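Local coordinates for gamma-glutamyltransferase 1 Threonine peptidase. MEROPS family T03 (Pseudomonas nitroreducens, PDB 7D9E), which transfers gamma-glutamyl groups to acceptor amino acids, a transpeptidation used for theanine synthesis, and probably also hydrolyses glutathione, at the interface of chains A and B. Numbering follows the deposited sequence. Chains: chain A, Gamma-glutamyltransferase 1 Threonine peptidase. MEROPS family T03; chain B, Gamma-glutamyltransferase 1 Threonine peptidase. MEROPS family T03.

The interface of chains A and B. Residues chain A 35, 67-68, 70, 164, 166-167; chain B 2, 166, 186.
B:Arg186 reaches A:Glu70 and A:Tyr68 on a chain whose CG is wedged between backbone N and carbonyl carbon (chi1 68°) and which then runs extended to NE. A:Tyr68 meets it with CG anti to its backbone N (chi1 -158°). The guanidinium lies nearly parallel to the ring, the planes 13° apart, with CE1 of the ring over the guanidinium toward its rim and NH2 3.7 Å from the ring centroid of A:Tyr68 (cation-pi). The same nitrogen makes a nearly straight salt-bridging hydrogen bond to the carboxylate OE2 of A:Glu70 (2.8 Å). That oxygen lies in the guanidinium plane, is met on its syn side, tilted from the carboxylate plane, and sits over the centre of the same ring face, so the ion pair rests on A:Tyr68. The methyl CB of A:Ala164 packs on CD of B:Arg186 at 3.3 Å.

A:Gln167 lies against the guanidinium, its side chain crossing that of B:Arg186 at about a right angle, and also braces A:Glu70. Its amide NE2 donates to OE1 of A:Glu70 (2.9 Å), on the syn lone pair, and to the backbone O of A:Thr67 (3.0 Å), while its OE1 accepts the backbone N of A:Ala164. A leucine in its place would probably leave A:Glu70 OE1 and the A:Thr67 carbonyl without this donor, freeing the carboxylate to turn away from B:Arg186.

Water 2 links the A:Thr67 carbonyl to NE and NH2 of B:Arg186. On the other flank, waters 1 and 3 join the phenol OH of A:Tyr68 to the carboxylate OD2 of B:Asp166. Water 1 also binds the A:Pro35 carbonyl and the B:Arg186 backbone N; water 3 takes in OG1 of B:Thr2.

The site joins the two subunits of the Ntn-hydrolase fold: chain A supplies the end of helix 53-67, the loop after it and the start of helix 165-178; chain B supplies loops before strands 168-173 and 188-192, and B:Thr2 beside the nucleophile B:Thr1.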
ATOM      1  N   PRO A  35      -0.152   5.899  11.117  1.00 15.82           N
ATOM      2  CA  PRO A  35      -1.500   6.328  10.709  1.00 17.21           C
ATOM      3  C   PRO A  35      -2.469   6.520  11.845  1.00 18.64           C
ATOM      4  O   PRO A  35      -3.587   6.997  11.594  1.00 16.77           O
ATOM      5  CB  PRO A  35      -1.956   5.205   9.784  1.00 16.81           C
ATOM      6  CG  PRO A  35      -1.263   3.980  10.335  1.00 17.65           C
ATOM      7  CD  PRO A  35       0.123   4.503  10.723  1.00 16.99           C
ATOM      8  N   THR A  67      -5.681  -1.766  16.291  1.00 17.35           N
ATOM      9  CA  THR A  67      -6.291  -0.445  16.363  1.00 16.20           C
ATOM     10  C   THR A  67      -6.731   0.111  15.021  1.00 15.57           C
ATOM     11  O   THR A  67      -7.477   1.095  15.011  1.00 15.97           O
ATOM     12  CB  THR A  67      -5.349   0.564  17.044  1.00 15.60           C
ATOM     13  OG1 THR A  67      -4.212   0.803  16.204  1.00 16.59           O
ATOM     14  CG2 THR A  67      -4.899   0.042  18.407  1.00 19.00           C
ATOM     15  N   TYR A  68      -6.306  -0.495  13.898  1.00 15.11           N
ATOM     16  CA  TYR A  68      -6.630   0.173  12.648  1.00 15.06           C
ATOM     17  C   TYR A  68      -7.117  -1.058  11.797  1.00 17.22           C
ATOM     18  O   TYR A  68      -6.583  -1.311  10.712  1.00 15.72           O
ATOM     19  CB  TYR A  68      -5.371   0.690  12.039  1.00 16.87           C
ATOM     20  CG  TYR A  68      -5.486   1.826  11.038  1.00 13.93           C
ATOM     21  CD1 TYR A  68      -5.492   3.118  11.513  1.00 14.42           C
ATOM     22  CD2 TYR A  68      -5.799   1.642   9.719  1.00 19.23           C
ATOM     23  CE1 TYR A  68      -5.585   4.199  10.678  1.00 17.35           C
ATOM     24  CE2 TYR A  68      -5.954   2.741   8.861  1.00 21.76           C
ATOM     25  CZ  TYR A  68      -5.852   4.014   9.368  1.00 17.24           C
ATOM     26  OH  TYR A  68      -6.006   5.142   8.586  1.00 18.44           O
ATOM     27  N   GLU A  70      -9.375  -1.736   9.773  1.00 15.13           N
ATOM     28  CA  GLU A  70      -9.768  -1.548   8.385  1.00 15.68           C
ATOM     29  C   GLU A  70      -8.631  -1.879   7.430  1.00 15.29           C
ATOM     30  O   GLU A  70      -8.888  -2.175   6.254  1.00 16.68           O
ATOM     31  CB  GLU A  70     -10.292  -0.129   8.173  1.00 16.36           C
ATOM     32  CG  GLU A  70      -9.333   0.993   8.512  1.00 18.93           C
ATOM     33  CD  GLU A  70      -9.448   1.516   9.941  1.00 17.12           C
ATOM     34  OE1 GLU A  70      -9.504   0.691  10.890  1.00 16.52           O
ATOM     35  OE2 GLU A  70      -9.498   2.764  10.103  1.00 19.66           O
ATOM     36  N   ALA A 164     -12.093   5.901  15.944  1.00 17.05           N
ATOM     37  CA  ALA A 164     -12.069   7.201  15.299  1.00 19.18           C
ATOM     38  C   ALA A 164     -13.307   7.440  14.433  1.00 20.30           C
ATOM     39  O   ALA A 164     -13.942   6.503  13.942  1.00 18.00           O
ATOM     40  CB  ALA A 164     -10.813   7.285  14.423  1.00 19.11           C
ATOM     41  N   GLN A 166     -13.415   8.772  11.356  1.00 21.41           N
ATOM     42  CA  GLN A 166     -13.215   8.324   9.982  1.00 20.12           C
ATOM     43  C   GLN A 166     -13.245   6.809   9.899  1.00 18.67           C
ATOM     44  O   GLN A 166     -13.729   6.239   8.909  1.00 21.47           O
ATOM     45  CB  GLN A 166     -11.872   8.842   9.437  1.00 24.83           C
ATOM     46  N   GLN A 167     -12.748   6.141  10.943  1.00 17.76           N
ATOM     47  CA  GLN A 167     -12.755   4.691  10.995  1.00 17.19           C
ATOM     48  C   GLN A 167     -14.181   4.157  10.988  1.00 17.82           C
ATOM     49  O   GLN A 167     -14.496   3.166  10.305  1.00 17.78           O
ATOM     50  CB  GLN A 167     -12.036   4.290  12.283  1.00 17.98           C
ATOM     51  CG  GLN A 167     -11.892   2.835  12.522  1.00 18.70           C
ATOM     52  CD  GLN A 167     -11.007   2.574  13.712  1.00 24.78           C
ATOM     53  OE1 GLN A 167     -11.142   3.225  14.755  1.00 20.24           O
ATOM     54  NE2 GLN A 167     -10.018   1.705  13.533  1.00 19.35           N
TER
ATOM     55  N   THR B   2      -2.782   0.679   4.786  1.00 15.82           N
ATOM     56  CA  THR B   2      -2.213   1.761   5.585  1.00 15.51           C
ATOM     57  C   THR B   2      -0.700   1.670   5.475  1.00 14.79           C
ATOM     58  O   THR B   2      -0.153   0.676   4.996  1.00 15.76           O
ATOM     59  CB  THR B   2      -2.708   1.729   7.029  1.00 17.24           C
ATOM     60  OG1 THR B   2      -2.363   2.951   7.672  1.00 20.38           O
ATOM     61  CG2 THR B   2      -2.133   0.567   7.829  1.00 19.01           C
ATOM     62  N   ASP B 166      -2.888   8.924   2.277  1.00 15.48           N
ATOM     63  CA  ASP B 166      -2.649   9.163   3.700  1.00 15.17           C
ATOM     64  C   ASP B 166      -1.138   9.002   3.891  1.00 15.54           C
ATOM     65  O   ASP B 166      -0.650   8.014   4.457  1.00 17.49           O
ATOM     66  CB  ASP B 166      -3.503   8.267   4.578  1.00 17.17           C
ATOM     67  CG  ASP B 166      -3.428   8.640   6.048  1.00 24.82           C
ATOM     68  OD1 ASP B 166      -2.971   9.751   6.381  1.00 28.14           O
ATOM     69  OD2 ASP B 166      -3.899   7.837   6.872  1.00 26.59           O
ATOM     70  N   ARG B 186      -5.750  10.458  10.301  1.00 15.64           N
ATOM     71  CA  ARG B 186      -5.661  10.648  11.744  1.00 15.46           C
ATOM     72  C   ARG B 186      -4.283  10.257  12.268  1.00 16.18           C
ATOM     73  O   ARG B 186      -4.109   9.953  13.454  1.00 19.06           O
ATOM     74  CB  ARG B 186      -6.781   9.879  12.444  1.00 19.10           C
ATOM     75  CG  ARG B 186      -6.659   8.355  12.368  1.00 18.14           C
ATOM     76  CD  ARG B 186      -7.849   7.745  13.073  1.00 21.18           C
ATOM     77  NE  ARG B 186      -7.921   6.283  13.060  1.00 19.93           N
ATOM     78  CZ  ARG B 186      -8.411   5.535  12.070  1.00 17.95           C
ATOM     79  NH1 ARG B 186      -8.841   6.071  10.949  1.00 20.11           N
ATOM     80  NH2 ARG B 186      -8.440   4.224  12.226  1.00 19.81           N
TER
HETATM   81  O   HOH W   1      -4.863   7.666   9.336  1.00 18.78           O
HETATM   82  O   HOH W   2      -7.158   3.820  14.952  1.00 20.56           O
HETATM   83  O   HOH W   3      -3.879   4.948   6.517  1.00 22.42           O